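Long-range contacts in putative methyl-accepting chemotaxis signal transduction protein (Campylobacter jejuni subsp. jejuni serotype O:2, PDB 4XMR), which binds isoleucine in its sensory region and, as a putative chemoreceptor, probably relays amino-acid signals across the membrane to the chemotaxis machinery: residues B[38-43]-B[157-162]; B[77-82]-B[136-141]. All blocks are in the same frame, centred on the assembly; numbering follows the deposited sequence. Where two conformers were deposited one is given.

In the fold
Contacts 1 and 2 lie about 11 Å apart, centre to centre, and share one antiparallel sheet, in which strand 152-162 runs between strands 80-84 and 139-149. Along the chain the order is 38-43, 77-82, 136-141 and 157-162, and both segments of contact 2 fall between those of contact 1. Contact 1 lays the long helix 9-48 on one face of strand 152-162; contact 2 spans that strand on the ligand side, from one neighbour to the other. They meet, among other places, where Tyr82 OH hydrogen-bonds Asp160 OD1, at 2.7 Å. Because Leu157 and Val159 face the helix while Asp160 binds the isoleucine, a single layer of sheet separates the long helix from the pocket.

Contact 1. Residues B[38-43]-B[157-162]; sequences SFTRAL and LGVDIP. With ILE (isoleucine), chain E.
Leu43 and Leu157 make the methyl-to-methyl part of this apolar packing: CD2 of Leu43 lies 3.6 Å from CD1 of Leu157, while the other Leu157 methyl, CD2, fits against Leu43 CG. The axes of helix 38-43 and strand 157-162 come within 9.4 Å and run roughly antiparallel, at 147°. Val159 comes up beside the Phe39 ring with both branches. Its CG2 meets the ring edge in plane at CE2, and CG1 approaches the same CE2 obliquely at 3.7 Å. Phe39 CG, anti to the backbone N (chi1 169°), starts the ring whose CE2 meets Val159. The ring also stands edge-to-face with Tyr72 of helix 58-76.

Thr40 supplies the polar atoms at the interface, which here make only van der Waals contact with the strand. Its OG1 rests 3.7 Å from Val159 CG2 and is hydrogen-bonded to Asn36 O, one turn earlier; its carbonyl O lies 3.6 Å from Leu157 CD2.

The strand's other face is polar. Asp160 OD2 accepts a 2.7 Å hydrogen bond from the isoleucine N and another from Asn80 ND2, whereas Thr142, besides Tyr82, holds OD1. A long helix packed on one face of an antiparallel sheet, with the amino acid bound on the other, fits the PAS-like fold of the Cache (PDC) sensor domain, in keeping with the tandem-PAS architecture of this receptor.

Contact 2. Residues B[77-82]-B[136-141]; sequences NALNVY and LKQYVI. With ILE (isoleucine), chain E.
Leu79 is the main link between segments 77-82 and 136-141, two residues beyond Asn77, whose positive phi ends helix 58-76 in a Schellman motif. Its CG, anti to the backbone N (chi1 -170°), lies 3.7 Å from Leu136 CD1, the two side chains sliding past each other in opposite directions. Each methyl has a partner of its own. CD1 comes 3.7 Å from the amide NE2 of Gln138, and CD2 touches Val140 CG1 at 3.6 Å, the Leu79 and Val140 side chains crossing at about a right angle.

Asn80 follows with its amide held on both atoms: OD1 bonds to Gln94 NE2, and ND2 serves both Asp160 OD2 and Asp133 OD2. This grip probably fixes the rotation of the amide beside two pocket carboxylates. Leu136 CD1 packs against the same OD1 at 3.7 Å, thus touching Leu79 and Asn80 together.

Tyr82 turns to the ligand. Its chi1 of 46° sets CG between the backbone N and carbonyl carbon, and the isoleucine CD1 sits 3.6 Å above the plane of the ring, over its centre, a CH-pi arrangement. Farther along the ring, OH approaches the ligand CA at 3.5 Å, while Trp115 meets Tyr82 edge-to-face.

Strand 152-162 runs between strands 80-84 and 139-149: Leu79 and Asn80 form a classic beta bulge opposite Asp160. Pro162 of that strand touches both Leu79 and Gln138. Val81 packs on Leu43 and Ile141 on Phe32, both of helix 9-48.

Contact 1. Residues B[38-43]-B[157-162]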
loop_
_atom_site.group_PDB
_atom_site.type_symbol
_atom_site.label_atom_id
_atom_site.label_comp_id
_atom_site.label_asym_id
_atom_site.label_seq_id
_atom_site.Cartn_x
_atom_site.Cartn_y
_atom_site.Cartn_z
ATOM N N SER B 38 3.603 -9.381 6.201
ATOM C CA SER B 38 2.338 -10.009 6.571
ATOM C C SER B 38 1.945 -11.081 5.565
ATOM O O SER B 38 1.501 -12.169 5.942
ATOM C CB SER B 38 1.223 -8.971 6.726
ATOM O OG SER B 38 1.473 -8.140 7.856
ATOM N N PHE B 39 2.129 -10.777 4.287
ATOM C CA PHE B 39 1.848 -11.729 3.219
ATOM C C PHE B 39 2.675 -12.999 3.422
ATOM O O PHE B 39 2.166 -14.112 3.305
ATOM C CB PHE B 39 2.191 -11.057 1.884
ATOM C CG PHE B 39 2.214 -11.981 0.689
ATOM C CD1 PHE B 39 1.070 -12.185 -0.067
ATOM C CD2 PHE B 39 3.395 -12.597 0.290
ATOM C CE1 PHE B 39 1.098 -12.998 -1.194
ATOM C CE2 PHE B 39 3.432 -13.424 -0.826
ATOM C CZ PHE B 39 2.284 -13.618 -1.573
ATOM N N THR B 40 3.960 -12.825 3.699
ATOM C CA THR B 40 4.869 -13.954 3.838
ATOM C C THR B 40 4.508 -14.809 5.051
ATOM O O THR B 40 4.547 -16.038 4.980
ATOM C CB THR B 40 6.333 -13.451 3.904
ATOM O OG1 THR B 40 6.601 -12.691 2.721
ATOM C CG2 THR B 40 7.316 -14.611 3.967
ATOM N N ARG B 41 4.119 -14.165 6.149
ATOM C CA ARG B 41 3.664 -14.889 7.338
ATOM C C ARG B 41 2.396 -15.692 7.062
ATOM O O ARG B 41 2.252 -16.822 7.534
ATOM C CB ARG B 41 3.408 -13.930 8.499
ATOM C CG ARG B 41 4.661 -13.465 9.233
ATOM C CD ARG B 41 4.286 -12.751 10.529
ATOM N NE ARG B 41 3.744 -11.432 10.243
ATOM C CZ ARG B 41 4.479 -10.329 10.200
ATOM N NH1 ARG B 41 5.782 -10.388 10.455
ATOM N NH2 ARG B 41 3.909 -9.169 9.919
ATOM N N ALA B 42 1.466 -15.106 6.316
ATOM C CA ALA B 42 0.228 -15.802 5.980
ATOM C C ALA B 42 0.529 -17.042 5.136
ATOM O O ALA B 42 -0.053 -18.116 5.350
ATOM C CB ALA B 42 -0.733 -14.866 5.257
ATOM N N LEU B 43 1.427 -16.888 4.169
ATOM C CA LEU B 43 1.827 -17.994 3.309
ATOM C C LEU B 43 2.469 -19.114 4.141
ATOM O O LEU B 43 2.127 -20.284 3.975
ATOM C CB LEU B 43 2.764 -17.484 2.214
ATOM C CG LEU B 43 3.304 -18.515 1.228
ATOM C CD1 LEU B 43 2.208 -19.427 0.690
ATOM C CD2 LEU B 43 3.966 -17.771 0.078
ATOM N N LEU B 157 10.802 -20.723 2.960
ATOM C CA LEU B 157 9.927 -19.989 2.054
ATOM C C LEU B 157 10.596 -18.693 1.633
ATOM O O LEU B 157 11.168 -17.986 2.477
ATOM C CB LEU B 157 8.634 -19.661 2.779
ATOM C CG LEU B 157 7.656 -18.741 2.055
ATOM C CD1 LEU B 157 7.061 -19.443 0.836
ATOM C CD2 LEU B 157 6.564 -18.288 3.015
ATOM N N GLY B 158 10.517 -18.362 0.346
ATOM C CA GLY B 158 10.982 -17.083 -0.144
ATOM C C GLY B 158 9.948 -16.415 -1.031
ATOM O O GLY B 158 9.233 -17.082 -1.801
ATOM N N VAL B 159 9.862 -15.096 -0.894
ATOM C CA VAL B 159 8.990 -14.259 -1.711
ATOM C C VAL B 159 9.828 -13.127 -2.293
ATOM O O VAL B 159 10.433 -12.358 -1.532
ATOM C CB VAL B 159 7.830 -13.683 -0.867
ATOM C CG1 VAL B 159 7.007 -12.694 -1.687
ATOM C CG2 VAL B 159 6.958 -14.811 -0.308
ATOM N N ASP B 160 9.885 -13.033 -3.621
ATOM C CA ASP B 160 10.660 -11.987 -4.279
ATOM C C ASP B 160 9.727 -10.916 -4.813
ATOM O O ASP B 160 8.827 -11.203 -5.623
ATOM C CB ASP B 160 11.466 -12.519 -5.474
ATOM C CG ASP B 160 12.532 -13.533 -5.098
ATOM O OD1 ASP B 160 12.869 -13.680 -3.908
ATOM O OD2 ASP B 160 13.042 -14.183 -6.034
ATOM N N ILE B 161 9.942 -9.687 -4.360
ATOM C CA ILE B 161 9.213 -8.530 -4.863
ATOM C C ILE B 161 10.221 -7.631 -5.597
ATOM O O ILE B 161 11.264 -7.312 -5.045
ATOM C CB ILE B 161 8.544 -7.743 -3.701
ATOM C CG1 ILE B 161 7.705 -8.668 -2.791
ATOM C CG2 ILE B 161 7.749 -6.552 -4.244
ATOM C CD1 ILE B 161 6.551 -9.370 -3.485
ATOM N N PRO B 162 9.931 -7.238 -6.848
ATOM C CA PRO B 162 10.892 -6.375 -7.547
ATOM C C PRO B 162 11.135 -5.085 -6.771
ATOM O O PRO B 162 10.182 -4.453 -6.304
ATOM C CB PRO B 162 10.188 -6.055 -8.871
ATOM C CG PRO B 162 9.258 -7.214 -9.080
ATOM C CD PRO B 162 8.765 -7.553 -7.688
HETATM N N ILE E . 15.669 -14.838 -6.010
HETATM C CA ILE E . 16.157 -16.106 -5.494
HETATM C C ILE E . 17.654 -16.180 -5.759
HETATM O O ILE E . 18.384 -16.893 -5.080
HETATM C CB ILE E . 15.401 -17.309 -6.120
HETATM C CG1 ILE E . 15.687 -18.584 -5.321
HETATM C CG2 ILE E . 15.748 -17.480 -7.592
HETATM C CD1 ILE E . 14.789 -19.754 -5.683
HETATM O OXT ILE E . 18.160 -15.487 -6.645
#

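Contact 2. Residues B[77-82]-B[136-141]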
loop_
_atom_site.group_PDB
_atom_site.type_symbol
_atom_site.label_atom_id
_atom_site.label_comp_id
_atom_site.label_asym_id
_atom_site.label_seq_id
_atom_site.Cartn_x
_atom_site.Cartn_y
_atom_site.Cartn_z
ATOM N N ASN B 77 0.838 -10.372 -7.083
ATOM C CA ASN B 77 1.701 -10.201 -8.255
ATOM C C ASN B 77 3.192 -10.208 -7.881
ATOM O O ASN B 77 3.969 -9.387 -8.358
ATOM C CB ASN B 77 1.334 -8.939 -9.055
ATOM C CG ASN B 77 1.985 -8.908 -10.419
ATOM O OD1 ASN B 77 2.198 -9.951 -11.036
ATOM N ND2 ASN B 77 2.333 -7.715 -10.886
ATOM N N ALA B 78 3.588 -11.140 -7.020
ATOM C CA ALA B 78 5.005 -11.298 -6.688
ATOM C C ALA B 78 5.779 -11.825 -7.902
ATOM O O ALA B 78 5.200 -12.442 -8.798
ATOM C CB ALA B 78 5.177 -12.250 -5.501
ATOM N N LEU B 79 7.096 -11.622 -7.926
ATOM C CA LEU B 79 7.887 -12.098 -9.056
ATOM C C LEU B 79 8.141 -13.605 -8.958
ATOM O O LEU B 79 7.944 -14.335 -9.922
ATOM C CB LEU B 79 9.208 -11.338 -9.143
ATOM C CG LEU B 79 9.973 -11.606 -10.435
ATOM C CD1 LEU B 79 9.224 -10.961 -11.603
ATOM C CD2 LEU B 79 11.401 -11.087 -10.320
ATOM N N ASN B 80 8.601 -14.056 -7.794
ATOM C CA ASN B 80 8.865 -15.462 -7.529
ATOM C C ASN B 80 8.344 -15.765 -6.134
ATOM O O ASN B 80 8.496 -14.947 -5.216
ATOM C CB ASN B 80 10.374 -15.753 -7.490
ATOM C CG ASN B 80 11.074 -15.528 -8.812
ATOM O OD1 ASN B 80 10.678 -16.052 -9.854
ATOM N ND2 ASN B 80 12.170 -14.796 -8.759
ATOM N N VAL B 81 7.742 -16.934 -5.965
ATOM C CA VAL B 81 7.360 -17.435 -4.651
ATOM C C VAL B 81 7.816 -18.884 -4.613
ATOM O O VAL B 81 7.525 -19.631 -5.545
ATOM C CB VAL B 81 5.843 -17.314 -4.409
ATOM C CG1 VAL B 81 5.464 -17.915 -3.070
ATOM C CG2 VAL B 81 5.400 -15.865 -4.479
ATOM N N TYR B 82 8.535 -19.292 -3.568
ATOM C CA TYR B 82 9.217 -20.574 -3.612
ATOM C C TYR B 82 9.457 -21.185 -2.249
ATOM O O TYR B 82 9.475 -20.488 -1.226
ATOM C CB TYR B 82 10.548 -20.456 -4.369
ATOM C CG TYR B 82 11.397 -19.275 -3.979
ATOM C CD1 TYR B 82 11.213 -18.045 -4.600
ATOM C CD2 TYR B 82 12.393 -19.383 -3.009
ATOM C CE1 TYR B 82 11.990 -16.948 -4.263
ATOM C CE2 TYR B 82 13.181 -18.295 -2.666
ATOM C CZ TYR B 82 12.974 -17.082 -3.299
ATOM O OH TYR B 82 13.773 -16.014 -2.954
ATOM N N LEU B 136 15.241 -14.545 -13.111
ATOM C CA LEU B 136 14.613 -13.583 -14.011
ATOM C C LEU B 136 15.425 -12.309 -14.213
ATOM O O LEU B 136 15.047 -11.446 -15.007
ATOM C CB LEU B 136 13.197 -13.251 -13.538
ATOM C CG LEU B 136 12.257 -14.461 -13.552
ATOM C CD1 LEU B 136 10.890 -14.089 -12.981
ATOM C CD2 LEU B 136 12.116 -15.034 -14.959
ATOM N N LYS B 137 16.534 -12.194 -13.491
ATOM C CA LYS B 137 17.482 -11.096 -13.690
ATOM C C LYS B 137 16.829 -9.721 -13.534
ATOM O O LYS B 137 17.080 -8.798 -14.314
ATOM C CB LYS B 137 18.194 -11.224 -15.041
ATOM C CG LYS B 137 19.004 -12.505 -15.179
ATOM C CD LYS B 137 20.134 -12.558 -14.159
ATOM C CE LYS B 137 20.894 -13.876 -14.236
ATOM N NZ LYS B 137 22.055 -13.893 -13.304
ATOM N N GLN B 138 15.971 -9.609 -12.529
ATOM C CA GLN B 138 15.471 -8.321 -12.083
ATOM C C GLN B 138 15.932 -8.134 -10.656
ATOM O O GLN B 138 16.093 -9.105 -9.917
ATOM C CB GLN B 138 13.949 -8.283 -12.115
ATOM C CG GLN B 138 13.332 -8.372 -13.491
ATOM C CD GLN B 138 11.831 -8.259 -13.417
ATOM O OE1 GLN B 138 11.301 -7.455 -12.649
ATOM N NE2 GLN B 138 11.134 -9.081 -14.189
ATOM N N TYR B 139 16.139 -6.884 -10.260
ATOM C CA TYR B 139 16.487 -6.609 -8.877
ATOM C C TYR B 139 15.281 -6.858 -7.994
ATOM O O TYR B 139 14.175 -6.383 -8.274
ATOM C CB TYR B 139 17.029 -5.187 -8.730
ATOM C CG TYR B 139 18.283 -5.021 -9.548
ATOM C CD1 TYR B 139 19.516 -5.406 -9.043
ATOM C CD2 TYR B 139 18.226 -4.535 -10.849
ATOM C CE1 TYR B 139 20.665 -5.281 -9.799
ATOM C CE2 TYR B 139 19.369 -4.410 -11.612
ATOM C CZ TYR B 139 20.585 -4.783 -11.079
ATOM O OH TYR B 139 21.723 -4.661 -11.836
ATOM N N VAL B 140 15.493 -7.644 -6.942
ATOM C CA VAL B 140 14.412 -8.014 -6.043
ATOM C C VAL B 140 14.811 -7.827 -4.589
ATOM O O VAL B 140 15.999 -7.840 -4.232
ATOM C CB VAL B 140 13.963 -9.489 -6.233
ATOM C CG1 VAL B 140 13.394 -9.713 -7.625
ATOM C CG2 VAL B 140 15.128 -10.435 -5.962
ATOM N N ILE B 141 13.796 -7.638 -3.761
ATOM C CA ILE B 141 13.937 -7.775 -2.327
ATOM C C ILE B 141 13.246 -9.077 -1.966
ATOM O O ILE B 141 12.107 -9.335 -2.404
ATOM C CB ILE B 141 13.246 -6.622 -1.595
ATOM C CG1 ILE B 141 13.971 -5.305 -1.901
ATOM C CG2 ILE B 141 13.187 -6.895 -0.089
ATOM C CD1 ILE B 141 13.128 -4.069 -1.626
HETATM N N ILE E . 15.669 -14.838 -6.010
HETATM C CA ILE E . 16.157 -16.106 -5.494
HETATM C C ILE E . 17.654 -16.180 -5.759
HETATM O O ILE E . 18.384 -16.893 -5.080
HETATM C CB ILE E . 15.401 -17.309 -6.120
HETATM C CG1 ILE E . 15.687 -18.584 -5.321
HETATM C CG2 ILE E . 15.748 -17.480 -7.592
HETATM C CD1 ILE E . 14.789 -19.754 -5.683
HETATM O OXT ILE E . 18.160 -15.487 -6.645
#